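Ulvan Lyase-PL25 (Pseudoalteromonas sp. PLSV, PDB 5UAM) degrades ulvan, the sulfated rhamnose- and uronic acid-containing polysaccharide of green seaweed cell walls, as a family 25 polysaccharide lyase with a beta-propeller fold. Local coordinates at residues S236-V241 with T304-T309; V241-G246 with T255-D260; H259-M264 with I319-G324; K335-V340 with R359-D364. All coordinates share one frame; numbering follows the deposited sequence.

Interaction 1. Residues S236-V241 with T304-T309; sequences SYDYHV and TFNGST. With ZN (zinc ion), chain D.
N306 and S236 meet by an unusual bond: N306 ND2 donates to S236 O over 3.3 Å, yet the donor stands 57° out of the carbonyl plane. The other end of the same amide is tied back as well, since a water donates to N306 OD1 and also hydrogen-bonds S236 OG, bridging the two strands. Further along, T304 OG1 donates to D238 OD2 at 2.7 Å, using the carboxylate's anti lone pair. That oxygen has a second partner in R258, which forms a salt bridge with it. D238 OD1 packs 3.4 Å from N306 CB. At the far end S236 OG rests 3.5 Å from the methyl T309 CG2. G307 and S308 form a classic beta bulge against A320, in keeping with the register here, three steps from N306 to T309 against two from D238 to S236. H240, beyond the contact, binds zinc through NE2 together with H184, C242 and H254. The antiparallel strand segments approach to 6.8 Å between axes; strand 232-243 runs between 217-227 and 258-267 in its propeller sheet, while strand 303-311 borders the next sheet beside 317-324.

Interaction 2. Residues V241-G246 with T255-D260; sequences VCWDGG and TTERHD. With ZN (zinc ion), chain D; EDO (1,2-ethanediol), chain M; EDO (1,2-ethanediol), chain H.
W243 and E257 meet where antiparallel neighbours in a propeller sheet, strands 232-243 and 258-267, part into the loop that carries zinc ligand H254. W243 NE1 donates to E257 OE1 at 3.0 Å; the acceptor lies in the indole plane, but the N-H comes from 50° above the carboxylate plane. The other oxygen, E257 OE2, accepts from H259 NE2 at 2.7 Å through its anti lone pair, and H259 ND1 is satisfied by L302 O. The extended E257 chain, CG anti to the backbone N (chi1 -174°), spans this distance beside V241, whose CG2 lies 4.0 Å from H259 CD2 at the imidazole edge. An alanine in place of E257 would probably leave W243 NE1 and H259 NE2 without their acceptor and the indole less firmly held. Backbone groups are served separately. V241 N makes a weak bond to E257 O (3.1 Å), an oxygen that also receives H240 ND1. One water donates to V241 O and accepts from both W243 N and T255 N, so bridging the two backbones where direct strand pairing ends. T255 OG1 accepts from E257 N in an ST turn. On the other side of the strand, C242 SG binds zinc at 2.3 Å.

Interaction 3. Residues H259-M264 with I319-G324; sequences HDVYFM and IAINAG
V261 and F263 pack on I319 and I321 where two sheets of the beta-propeller lie against each other. Strands 259-264 and 319-324 belong to different sheets, and their segment axes run antiparallel at 171°. The closest approach of those axes, 8.3 Å, is too wide for backbone pairing, and the contact is mainly one of apolar side chains, with two backbone oxygens touching isoleucine methyls. The first touch, at D260, comes from the backbone: D260 O lies 4.1 Å from I321 CD1, while the side chain sets off away from the isoleucine strand and D260 OD1 accepts from T299 N. V261 follows at the nearest CA pair, V261 CA lying 6.9 Å from I321 CA, and directs its side chain at the other strand. V261 CB sits 3.9 Å from I321 CG1 and just as near to I321 CD1, which the bend at chi2 (62°) turns back toward the valine. V261 CG2 stands anti to its backbone N and meets I319 CG2 at 3.7 Å, so one valine touches both isoleucines, each isoleucine side chain running opposite to that of the valine as it passes. Y262 points the other way: its ring meets that of Y237 and its OH bonds D291. In this interface it offers little more than its backbone oxygen to I319 CD1. F263 points back toward the isoleucines, while its side chain also packs on I234 and T309. I319 has CD1 extended (chi2 173°), and this methyl ends 4.0 Å from F263 CB.

Interaction 4. Residues K335-V340 with R359-D364; sequences KQTRHV and RVSRGD. With EDO (1,2-ethanediol), chain H.
Q336 and R359 meet where an inner strand of one propeller sheet, 336-342, comes up to the outermost strand of the next, 362-367; the register rises together along both segments (K335 opposite V360, Q336 opposite S361, T337 opposite R362). The Q336 chain bends at chi2 (77°), and its NE2 donates to R359 O at 2.9 Å with the acceptor in the amide plane. Its OE1 in turn receives R338 NH2, while R338 NE reaches Q336 O, so that guanidinium grips the glutamine side-on with two nitrogens. An alanine in place of Q336 would probably leave R359 O without this donor and R338 NH2 without OE1, the arginine then keeping only the NE bond of this pair. S361 OG, between its backbone N and carbonyl carbon (chi1 60°), accepts from T337 N at 3.0 Å and shares a water with T337 O. T337 OG1 bonds N322 OD1 of the neighbouring strand 317-324. K335 O accepts S361 N at 3.2 Å and, weakly, R362 NH1. R362, bent at chi2, also gives NH1 to S361 O at 2.8 Å, and V360 CG1 covers one face of its guanidinium toward the rim. K335 NZ bonds T331 O and G333 O and donates to both oxygens of a bound ethanediol, O2 lying 2.9 Å from NZ.

Overall arrangement
Interactions 1 and 3 are the buried pair, their centres about 5 Å apart, and both join the sheet holding strands 232-243 and 258-267 to the one holding 303-311 and 317-324. They divide the chemistry: interaction 1 is polar and water-bridged, interaction 3 apolar. Interaction 2 lies within the first sheet at its more exposed zinc end, sharing V241 with interaction 1 and H259 and D260 with interaction 3; D238 and R258 salt-bridge it to interaction 1. Interaction 4, partly buried, carries the second sheet on to a third through backbone oxygens, one serine hydroxyl and amide and guanidinium donors. It meets interaction 3 at N322 and T337, interaction 1 at S308 and D364, and shares an ethanediol with interaction 2.

Interaction 1. Residues S236-V241 with T304-T309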
loop_
_atom_site.group_PDB
_atom_site.type_symbol
_atom_site.label_atom_id
_atom_site.label_comp_id
_atom_site.label_asym_id
_atom_site.label_seq_id
_atom_site.Cartn_x
_atom_site.Cartn_y
_atom_site.Cartn_z
ATOM N N SER A 236 5.471 -5.224 8.129
ATOM C CA SER A 236 6.757 -5.436 7.493
ATOM C C SER A 236 7.294 -4.085 7.057
ATOM O O SER A 236 6.536 -3.167 6.740
ATOM C CB SER A 236 6.680 -6.396 6.313
ATOM O OG SER A 236 5.762 -5.920 5.351
ATOM N N TYR A 237 8.607 -3.946 7.062
ATOM C CA TYR A 237 9.157 -2.631 6.777
ATOM C C TYR A 237 10.576 -2.758 6.251
ATOM O O TYR A 237 11.274 -3.716 6.552
ATOM C CB TYR A 237 9.118 -1.715 8.003
ATOM C CG TYR A 237 9.623 -2.247 9.335
ATOM C CD1 TYR A 237 8.846 -3.112 10.111
ATOM C CD2 TYR A 237 10.823 -1.798 9.868
ATOM C CE1 TYR A 237 9.267 -3.524 11.345
ATOM C CE2 TYR A 237 11.249 -2.209 11.104
ATOM C CZ TYR A 237 10.465 -3.070 11.851
ATOM O OH TYR A 237 10.893 -3.455 13.110
ATOM N N ASP A 238 10.978 -1.790 5.429
ATOM C CA ASP A 238 12.380 -1.657 5.038
ATOM C C ASP A 238 12.942 -0.337 5.551
ATOM O O ASP A 238 12.213 0.557 5.994
ATOM C CB ASP A 238 12.642 -1.888 3.525
ATOM C CG ASP A 238 11.999 -0.850 2.591
ATOM O OD1 ASP A 238 10.978 -0.232 2.914
ATOM O OD2 ASP A 238 12.531 -0.689 1.457
ATOM N N TYR A 239 14.268 -0.259 5.527
ATOM C CA TYR A 239 15.008 0.873 6.073
ATOM C C TYR A 239 15.526 1.775 4.960
ATOM O O TYR A 239 16.131 1.294 4.000
ATOM C CB TYR A 239 16.169 0.374 6.919
ATOM C CG TYR A 239 17.062 1.479 7.439
ATOM C CD1 TYR A 239 16.702 2.219 8.542
ATOM C CD2 TYR A 239 18.290 1.741 6.846
ATOM C CE1 TYR A 239 17.521 3.215 9.024
ATOM C CE2 TYR A 239 19.125 2.742 7.326
ATOM C CZ TYR A 239 18.732 3.471 8.425
ATOM O OH TYR A 239 19.560 4.455 8.899
ATOM N N HIS A 240 15.303 3.076 5.108
ATOM C CA HIS A 240 15.805 4.093 4.189
ATOM C C HIS A 240 16.999 4.798 4.837
ATOM O O HIS A 240 16.874 5.381 5.923
ATOM C CB HIS A 240 14.674 5.073 3.853
ATOM C CG HIS A 240 15.111 6.304 3.122
ATOM N ND1 HIS A 240 15.932 6.271 2.015
ATOM C CD2 HIS A 240 14.819 7.607 3.334
ATOM C CE1 HIS A 240 16.136 7.505 1.586
ATOM N NE2 HIS A 240 15.460 8.337 2.362
ATOM N N VAL A 241 18.158 4.708 4.183
ATOM C CA VAL A 241 19.336 5.502 4.536
ATOM C C VAL A 241 19.071 6.893 3.978
ATOM O O VAL A 241 19.230 7.121 2.778
ATOM C CB VAL A 241 20.624 4.926 3.940
ATOM C CG1 VAL A 241 21.839 5.653 4.538
ATOM C CG2 VAL A 241 20.716 3.407 4.101
ATOM N N THR A 304 15.900 -1.748 -1.902
ATOM C CA THR A 304 14.574 -2.321 -1.701
ATOM C C THR A 304 13.450 -1.328 -1.961
ATOM O O THR A 304 13.631 -0.106 -1.991
ATOM C CB THR A 304 14.430 -2.876 -0.278
ATOM O OG1 THR A 304 14.845 -1.872 0.652
ATOM C CG2 THR A 304 15.291 -4.120 -0.121
ATOM N N PHE A 305 12.275 -1.899 -2.166
ATOM C CA PHE A 305 11.020 -1.170 -2.205
ATOM C C PHE A 305 10.024 -2.109 -1.562
ATOM O O PHE A 305 9.884 -3.258 -1.991
ATOM C CB PHE A 305 10.614 -0.841 -3.651
ATOM C CG PHE A 305 9.355 -0.015 -3.771
ATOM C CD1 PHE A 305 9.396 1.354 -3.596
ATOM C CD2 PHE A 305 8.146 -0.617 -4.081
ATOM C CE1 PHE A 305 8.230 2.109 -3.714
ATOM C CE2 PHE A 305 7.004 0.137 -4.203
ATOM C CZ PHE A 305 7.056 1.480 -4.021
ATOM N N ASN A 306 9.408 -1.663 -0.486
ATOM C CA ASN A 306 8.651 -2.570 0.352
ATOM C C ASN A 306 7.433 -3.141 -0.376
ATOM O O ASN A 306 6.895 -2.563 -1.337
ATOM C CB ASN A 306 8.234 -1.858 1.636
ATOM C CG ASN A 306 7.901 -2.803 2.735
ATOM O OD1 ASN A 306 8.458 -3.881 2.833
ATOM N ND2 ASN A 306 6.977 -2.387 3.593
ATOM N N GLY A 307 7.002 -4.302 0.102
ATOM C CA GLY A 307 5.842 -4.998 -0.409
ATOM C C GLY A 307 4.795 -5.133 0.667
ATOM O O GLY A 307 4.267 -4.119 1.106
ATOM N N SER A 308 4.481 -6.352 1.094
ATOM C CA SER A 308 3.379 -6.601 2.012
ATOM C C SER A 308 3.701 -7.857 2.805
ATOM O O SER A 308 4.690 -8.544 2.549
ATOM C CB SER A 308 2.076 -6.794 1.244
ATOM O OG SER A 308 2.264 -7.876 0.327
ATOM N N THR A 309 2.852 -8.155 3.783
ATOM C CA THR A 309 3.056 -9.322 4.634
ATOM C C THR A 309 1.714 -9.946 4.992
ATOM O O THR A 309 0.721 -9.248 5.184
ATOM C CB THR A 309 3.883 -8.949 5.891
ATOM O OG1 THR A 309 4.080 -10.098 6.720
ATOM C CG2 THR A 309 3.209 -7.883 6.715
HETATM ZN ZN ZN D . 15.426 10.375 2.478
HETATM O O HOH W 1 7.174 -6.232 3.059
#

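Interaction 2. Residues V241-G246 with T255-D260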
loop_
_atom_site.group_PDB
_atom_site.type_symbol
_atom_site.label_atom_id
_atom_site.label_comp_id
_atom_site.label_asym_id
_atom_site.label_seq_id
_atom_site.Cartn_x
_atom_site.Cartn_y
_atom_site.Cartn_z
ATOM N N VAL A 241 18.158 4.708 4.183
ATOM C CA VAL A 241 19.336 5.502 4.536
ATOM C C VAL A 241 19.071 6.893 3.978
ATOM O O VAL A 241 19.230 7.121 2.778
ATOM C CB VAL A 241 20.624 4.926 3.940
ATOM C CG1 VAL A 241 21.839 5.653 4.538
ATOM C CG2 VAL A 241 20.716 3.407 4.101
ATOM N N CYS A 242 18.674 7.828 4.830
ATOM C CA CYS A 242 18.255 9.144 4.366
ATOM C C CYS A 242 19.449 10.087 4.488
ATOM O O CYS A 242 19.683 10.725 5.520
ATOM C CB CYS A 242 17.027 9.619 5.130
ATOM S SG CYS A 242 16.329 11.128 4.439
ATOM N N TRP A 243 20.211 10.185 3.403
ATOM C CA TRP A 243 21.490 10.882 3.413
ATOM C C TRP A 243 21.303 12.394 3.430
ATOM O O TRP A 243 20.405 12.929 2.772
ATOM C CB TRP A 243 22.279 10.526 2.152
ATOM C CG TRP A 243 22.852 9.139 2.133
ATOM C CD1 TRP A 243 22.357 8.045 1.466
ATOM C CD2 TRP A 243 24.037 8.700 2.799
ATOM N NE1 TRP A 243 23.175 6.958 1.676
ATOM C CE2 TRP A 243 24.209 7.333 2.493
ATOM C CE3 TRP A 243 24.972 9.326 3.627
ATOM C CZ2 TRP A 243 25.289 6.590 2.980
ATOM C CZ3 TRP A 243 26.043 8.581 4.106
ATOM C CH2 TRP A 243 26.177 7.227 3.796
ATOM N N ASP A 244 22.173 13.079 4.170
ATOM C CA ASP A 244 22.264 14.527 4.074
ATOM C C ASP A 244 22.750 14.904 2.680
ATOM O O ASP A 244 23.469 14.143 2.023
ATOM C CB ASP A 244 23.289 15.077 5.079
ATOM C CG ASP A 244 22.836 14.965 6.524
ATOM O OD1 ASP A 244 21.664 14.607 6.785
ATOM O OD2 ASP A 244 23.676 15.250 7.403
ATOM N N GLY A 245 22.392 16.108 2.243
ATOM C CA GLY A 245 22.914 16.611 0.985
ATOM C C GLY A 245 24.428 16.585 0.957
ATOM O O GLY A 245 25.075 16.929 1.952
ATOM N N GLY A 246 25.002 16.168 -0.172
ATOM C CA GLY A 246 26.439 16.102 -0.337
ATOM C C GLY A 246 27.130 14.968 0.387
ATOM O O GLY A 246 28.352 14.829 0.253
ATOM N N THR A 255 19.456 9.992 -1.974
ATOM C CA THR A 255 18.871 9.095 -2.966
ATOM C C THR A 255 17.675 8.371 -2.352
ATOM O O THR A 255 17.277 8.658 -1.215
ATOM C CB THR A 255 19.897 8.038 -3.392
ATOM O OG1 THR A 255 20.211 7.237 -2.249
ATOM C CG2 THR A 255 21.172 8.682 -3.985
ATOM N N THR A 256 17.114 7.395 -3.068
ATOM C CA THR A 256 16.067 6.546 -2.511
ATOM C C THR A 256 16.616 5.274 -1.873
ATOM O O THR A 256 15.866 4.310 -1.696
ATOM C CB THR A 256 15.041 6.154 -3.582
ATOM O OG1 THR A 256 15.684 5.385 -4.599
ATOM C CG2 THR A 256 14.411 7.380 -4.204
ATOM N N GLU A 257 17.901 5.256 -1.511
ATOM C CA GLU A 257 18.537 4.057 -0.977
ATOM C C GLU A 257 17.750 3.464 0.180
ATOM O O GLU A 257 17.534 4.119 1.204
ATOM C CB GLU A 257 19.954 4.400 -0.513
ATOM C CG GLU A 257 20.731 3.169 -0.078
ATOM C CD GLU A 257 22.179 3.442 0.296
ATOM O OE1 GLU A 257 22.704 4.542 -0.010
ATOM O OE2 GLU A 257 22.813 2.525 0.869
ATOM N N ARG A 258 17.344 2.206 0.023
ATOM C CA ARG A 258 16.666 1.449 1.063
ATOM C C ARG A 258 17.251 0.050 1.051
ATOM O O ARG A 258 17.692 -0.432 0.010
ATOM C CB ARG A 258 15.152 1.363 0.803
ATOM C CG ARG A 258 14.456 2.720 0.810
ATOM C CD ARG A 258 13.209 2.771 -0.078
ATOM N NE ARG A 258 12.144 1.881 0.376
ATOM C CZ ARG A 258 10.850 2.035 0.095
ATOM N NH1 ARG A 258 10.431 3.046 -0.643
ATOM N NH2 ARG A 258 9.980 1.169 0.603
ATOM N N HIS A 259 17.265 -0.605 2.212
ATOM C CA HIS A 259 17.744 -1.974 2.294
ATOM C C HIS A 259 16.921 -2.762 3.295
ATOM O O HIS A 259 16.325 -2.206 4.220
ATOM C CB HIS A 259 19.179 -2.065 2.788
ATOM C CG HIS A 259 20.145 -1.268 1.985
ATOM N ND1 HIS A 259 20.551 -1.639 0.721
ATOM C CD2 HIS A 259 20.796 -0.118 2.273
ATOM C CE1 HIS A 259 21.392 -0.732 0.254
ATOM N NE2 HIS A 259 21.559 0.197 1.179
ATOM N N ASP A 260 16.969 -4.081 3.111
ATOM C CA ASP A 260 16.566 -5.089 4.094
ATOM C C ASP A 260 15.060 -5.127 4.295
ATOM O O ASP A 260 14.316 -4.313 3.736
ATOM C CB ASP A 260 17.311 -4.891 5.425
ATOM C CG ASP A 260 18.823 -4.875 5.250
ATOM O OD1 ASP A 260 19.356 -5.476 4.282
ATOM O OD2 ASP A 260 19.512 -4.257 6.103
HETATM ZN ZN ZN D . 15.426 10.375 2.478
HETATM C C1 EDO M . 6.297 3.648 -0.451
HETATM O O1 EDO M . 7.647 3.930 -0.817
HETATM C C2 EDO M . 6.160 2.148 -0.375
HETATM O O2 EDO M . 7.001 1.588 0.618
HETATM C C1 EDO H . 11.999 3.215 -5.521
HETATM O O1 EDO H . 11.798 1.977 -6.237
HETATM C C2 EDO H . 13.054 3.071 -4.416
HETATM O O2 EDO H . 14.388 3.021 -4.968
HETATM O O HOH W 2 19.266 8.979 0.922
#

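Interaction 3. Residues H259-M264 with I319-G324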
loop_
_atom_site.group_PDB
_atom_site.type_symbol
_atom_site.label_atom_id
_atom_site.label_comp_id
_atom_site.label_asym_id
_atom_site.label_seq_id
_atom_site.Cartn_x
_atom_site.Cartn_y
_atom_site.Cartn_z
ATOM N N HIS A 259 17.265 -0.605 2.212
ATOM C CA HIS A 259 17.744 -1.974 2.294
ATOM C C HIS A 259 16.921 -2.762 3.295
ATOM O O HIS A 259 16.325 -2.206 4.220
ATOM C CB HIS A 259 19.179 -2.065 2.788
ATOM C CG HIS A 259 20.145 -1.268 1.985
ATOM N ND1 HIS A 259 20.551 -1.639 0.721
ATOM C CD2 HIS A 259 20.796 -0.118 2.273
ATOM C CE1 HIS A 259 21.392 -0.732 0.254
ATOM N NE2 HIS A 259 21.559 0.197 1.179
ATOM N N ASP A 260 16.969 -4.081 3.111
ATOM C CA ASP A 260 16.566 -5.089 4.094
ATOM C C ASP A 260 15.060 -5.127 4.295
ATOM O O ASP A 260 14.316 -4.313 3.736
ATOM C CB ASP A 260 17.311 -4.891 5.425
ATOM C CG ASP A 260 18.823 -4.875 5.250
ATOM O OD1 ASP A 260 19.356 -5.476 4.282
ATOM O OD2 ASP A 260 19.512 -4.257 6.103
ATOM N N VAL A 261 14.586 -6.123 5.035
ATOM C CA VAL A 261 13.181 -6.174 5.407
ATOM C C VAL A 261 13.075 -6.741 6.811
ATOM O O VAL A 261 13.834 -7.638 7.190
ATOM C CB VAL A 261 12.303 -6.908 4.353
ATOM C CG1 VAL A 261 12.548 -8.402 4.345
ATOM C CG2 VAL A 261 10.826 -6.602 4.569
ATOM N N TYR A 262 12.147 -6.176 7.573
ATOM C CA TYR A 262 11.947 -6.441 8.983
ATOM C C TYR A 262 10.478 -6.782 9.209
ATOM O O TYR A 262 9.615 -6.475 8.377
ATOM C CB TYR A 262 12.251 -5.187 9.790
ATOM C CG TYR A 262 13.630 -4.570 9.629
ATOM C CD1 TYR A 262 13.939 -3.777 8.533
ATOM C CD2 TYR A 262 14.584 -4.725 10.608
ATOM C CE1 TYR A 262 15.173 -3.188 8.407
ATOM C CE2 TYR A 262 15.823 -4.130 10.499
ATOM C CZ TYR A 262 16.100 -3.343 9.403
ATOM O OH TYR A 262 17.339 -2.744 9.269
ATOM N N PHE A 263 10.193 -7.372 10.376
ATOM C CA PHE A 263 8.847 -7.818 10.728
ATOM C C PHE A 263 8.580 -7.654 12.221
ATOM O O PHE A 263 9.412 -8.017 13.043
ATOM C CB PHE A 263 8.662 -9.301 10.390
ATOM C CG PHE A 263 7.312 -9.827 10.744
ATOM C CD1 PHE A 263 6.250 -9.690 9.868
ATOM C CD2 PHE A 263 7.085 -10.415 11.981
ATOM C CE1 PHE A 263 4.993 -10.140 10.231
ATOM C CE2 PHE A 263 5.837 -10.840 12.322
ATOM C CZ PHE A 263 4.797 -10.710 11.452
ATOM N N MET A 264 7.391 -7.160 12.565
ATOM C CA MET A 264 6.947 -7.196 13.947
ATOM C C MET A 264 5.426 -7.240 13.996
ATOM O O MET A 264 4.746 -7.006 12.997
ATOM C CB MET A 264 7.520 -6.023 14.758
ATOM C CG MET A 264 7.102 -4.662 14.276
ATOM S SD MET A 264 8.237 -3.458 15.014
ATOM C CE MET A 264 7.571 -1.913 14.386
ATOM N N ILE A 319 6.535 -12.596 3.698
ATOM C CA ILE A 319 6.831 -11.218 3.325
ATOM C C ILE A 319 7.157 -11.159 1.840
ATOM O O ILE A 319 7.954 -11.961 1.338
ATOM C CB ILE A 319 8.022 -10.685 4.136
ATOM C CG1 ILE A 319 7.687 -10.656 5.636
ATOM C CG2 ILE A 319 8.432 -9.294 3.665
ATOM C CD1 ILE A 319 8.865 -10.294 6.519
ATOM N N ALA A 320 6.558 -10.186 1.149
ATOM C CA ALA A 320 6.978 -9.801 -0.191
ATOM C C ALA A 320 7.856 -8.571 -0.067
ATOM O O ALA A 320 7.454 -7.577 0.551
ATOM C CB ALA A 320 5.768 -9.476 -1.061
ATOM N N ILE A 321 9.054 -8.639 -0.630
ATOM C CA ILE A 321 9.991 -7.526 -0.610
ATOM C C ILE A 321 10.530 -7.355 -2.022
ATOM O O ILE A 321 10.988 -8.323 -2.634
ATOM C CB ILE A 321 11.129 -7.758 0.408
ATOM C CG1 ILE A 321 12.117 -6.590 0.444
ATOM C CG2 ILE A 321 11.840 -9.085 0.160
ATOM C CD1 ILE A 321 11.487 -5.269 0.874
ATOM N N ASN A 322 10.487 -6.132 -2.547
ATOM C CA ASN A 322 11.102 -5.909 -3.846
ATOM C C ASN A 322 12.528 -5.440 -3.654
ATOM O O ASN A 322 12.808 -4.651 -2.753
ATOM C CB ASN A 322 10.318 -4.875 -4.653
ATOM C CG ASN A 322 8.871 -5.269 -4.818
ATOM O OD1 ASN A 322 8.550 -6.149 -5.619
ATOM N ND2 ASN A 322 8.001 -4.658 -4.041
ATOM N N ALA A 323 13.427 -5.916 -4.504
ATOM C CA ALA A 323 14.811 -5.490 -4.406
ATOM C C ALA A 323 15.462 -5.575 -5.770
ATOM O O ALA A 323 15.037 -6.353 -6.630
ATOM C CB ALA A 323 15.583 -6.350 -3.400
ATOM N N GLY A 324 16.504 -4.770 -5.962
ATOM C CA GLY A 324 17.192 -4.751 -7.237
ATOM C C GLY A 324 18.571 -4.144 -7.112
ATOM O O GLY A 324 18.886 -3.453 -6.137
#

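Interaction 4. Residues K335-V340 with R359-D364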
loop_
_atom_site.group_PDB
_atom_site.type_symbol
_atom_site.label_atom_id
_atom_site.label_comp_id
_atom_site.label_asym_id
_atom_site.label_seq_id
_atom_site.Cartn_x
_atom_site.Cartn_y
_atom_site.Cartn_z
ATOM N N LYS A 335 13.597 -3.131 -9.697
ATOM C CA LYS A 335 13.500 -4.034 -8.566
ATOM C C LYS A 335 12.418 -5.072 -8.802
ATOM O O LYS A 335 11.353 -4.766 -9.351
ATOM C CB LYS A 335 13.189 -3.238 -7.291
ATOM C CG LYS A 335 14.217 -2.151 -7.006
ATOM C CD LYS A 335 13.762 -1.235 -5.886
ATOM C CE LYS A 335 14.692 -0.063 -5.718
ATOM N NZ LYS A 335 14.597 0.859 -6.867
ATOM N N GLN A 336 12.700 -6.294 -8.365
ATOM C CA GLN A 336 11.840 -7.457 -8.550
ATOM C C GLN A 336 11.351 -7.984 -7.207
ATOM O O GLN A 336 12.112 -8.013 -6.229
ATOM C CB GLN A 336 12.618 -8.582 -9.226
ATOM C CG GLN A 336 13.316 -8.178 -10.520
ATOM C CD GLN A 336 14.587 -7.386 -10.299
ATOM O OE1 GLN A 336 15.422 -7.747 -9.477
ATOM N NE2 GLN A 336 14.766 -6.329 -11.072
ATOM N N THR A 337 10.098 -8.434 -7.160
ATOM C CA THR A 337 9.538 -9.014 -5.943
ATOM C C THR A 337 10.224 -10.327 -5.612
ATOM O O THR A 337 10.437 -11.169 -6.486
ATOM C CB THR A 337 8.046 -9.299 -6.125
ATOM O OG1 THR A 337 7.457 -8.302 -6.960
ATOM C CG2 THR A 337 7.333 -9.321 -4.788
ATOM N N ARG A 338 10.538 -10.496 -4.324
ATOM C CA ARG A 338 11.094 -11.718 -3.760
ATOM C C ARG A 338 10.267 -12.136 -2.550
ATOM O O ARG A 338 9.619 -11.305 -1.904
ATOM C CB ARG A 338 12.539 -11.506 -3.321
ATOM C CG ARG A 338 13.445 -11.049 -4.446
ATOM C CD ARG A 338 14.014 -9.658 -4.217
ATOM N NE ARG A 338 14.702 -9.200 -5.418
ATOM C CZ ARG A 338 15.945 -9.513 -5.752
ATOM N NH1 ARG A 338 16.678 -10.306 -4.981
ATOM N NH2 ARG A 338 16.471 -9.050 -6.875
ATOM N N HIS A 339 10.289 -13.439 -2.243
ATOM C CA HIS A 339 9.453 -13.988 -1.182
ATOM C C HIS A 339 10.321 -14.454 -0.021
ATOM O O HIS A 339 11.312 -15.168 -0.234
ATOM C CB HIS A 339 8.606 -15.161 -1.684
ATOM C CG HIS A 339 7.510 -15.504 -0.740
ATOM N ND1 HIS A 339 6.382 -14.722 -0.632
ATOM C CD2 HIS A 339 7.402 -16.464 0.208
ATOM C CE1 HIS A 339 5.605 -15.211 0.314
ATOM N NE2 HIS A 339 6.195 -16.271 0.831
ATOM N N VAL A 340 9.917 -14.070 1.201
ATOM C CA VAL A 340 10.615 -14.419 2.438
ATOM C C VAL A 340 9.584 -14.992 3.397
ATOM O O VAL A 340 8.429 -14.565 3.394
ATOM C CB VAL A 340 11.239 -13.133 3.033
ATOM C CG1 VAL A 340 11.717 -13.343 4.476
ATOM C CG2 VAL A 340 12.364 -12.636 2.135
ATOM N N ARG A 359 13.650 -6.769 -14.778
ATOM C CA ARG A 359 12.958 -5.500 -14.915
ATOM C C ARG A 359 12.116 -5.289 -13.656
ATOM O O ARG A 359 12.404 -5.871 -12.605
ATOM C CB ARG A 359 12.174 -5.462 -16.239
ATOM C CG ARG A 359 13.047 -5.638 -17.487
ATOM C CD ARG A 359 12.205 -5.639 -18.778
ATOM N NE ARG A 359 11.520 -4.362 -18.995
ATOM C CZ ARG A 359 10.532 -4.175 -19.871
ATOM N NH1 ARG A 359 10.096 -5.182 -20.614
ATOM N NH2 ARG A 359 9.970 -2.980 -20.003
ATOM N N VAL A 360 11.073 -4.478 -13.750
ATOM C CA VAL A 360 10.256 -4.144 -12.589
ATOM C C VAL A 360 9.147 -5.176 -12.428
ATOM O O VAL A 360 8.399 -5.454 -13.375
ATOM C CB VAL A 360 9.652 -2.739 -12.732
ATOM C CG1 VAL A 360 8.748 -2.429 -11.545
ATOM C CG2 VAL A 360 10.746 -1.686 -12.902
ATOM N N SER A 361 8.995 -5.713 -11.220
ATOM C CA SER A 361 7.821 -6.516 -10.909
ATOM C C SER A 361 7.287 -6.109 -9.548
ATOM O O SER A 361 8.043 -5.707 -8.668
ATOM C CB SER A 361 8.071 -8.021 -10.940
ATOM O OG SER A 361 9.077 -8.366 -9.993
ATOM N N ARG A 362 5.966 -6.213 -9.391
ATOM C CA ARG A 362 5.273 -5.919 -8.146
ATOM C C ARG A 362 4.162 -6.941 -7.982
ATOM O O ARG A 362 3.644 -7.459 -8.969
ATOM C CB ARG A 362 4.644 -4.513 -8.165
ATOM C CG ARG A 362 5.643 -3.382 -8.260
ATOM C CD ARG A 362 6.480 -3.242 -6.997
ATOM N NE ARG A 362 7.345 -2.078 -7.106
ATOM C CZ ARG A 362 8.610 -2.102 -7.523
ATOM N NH1 ARG A 362 9.182 -3.243 -7.889
ATOM N NH2 ARG A 362 9.294 -0.976 -7.598
ATOM N N GLY A 363 3.752 -7.219 -6.755
ATOM C CA GLY A 363 2.646 -8.143 -6.595
ATOM C C GLY A 363 2.296 -8.313 -5.136
ATOM O O GLY A 363 3.128 -8.104 -4.260
ATOM N N ASP A 364 1.058 -8.703 -4.900
ATOM C CA ASP A 364 0.608 -9.147 -3.583
ATOM C C ASP A 364 0.371 -10.647 -3.661
ATOM O O ASP A 364 0.292 -11.239 -4.748
ATOM C CB ASP A 364 -0.665 -8.397 -3.166
ATOM C CG ASP A 364 -0.956 -8.433 -1.666
ATOM O OD1 ASP A 364 -0.122 -8.920 -0.861
ATOM O OD2 ASP A 364 -2.035 -7.924 -1.286
HETATM C C1 EDO H . 11.999 3.215 -5.521
HETATM O O1 EDO H . 11.798 1.977 -6.237
HETATM C C2 EDO H . 13.054 3.071 -4.416
HETATM O O2 EDO H . 14.388 3.021 -4.968
HETATM O O HOH W 3 9.718 -11.099 -9.255
#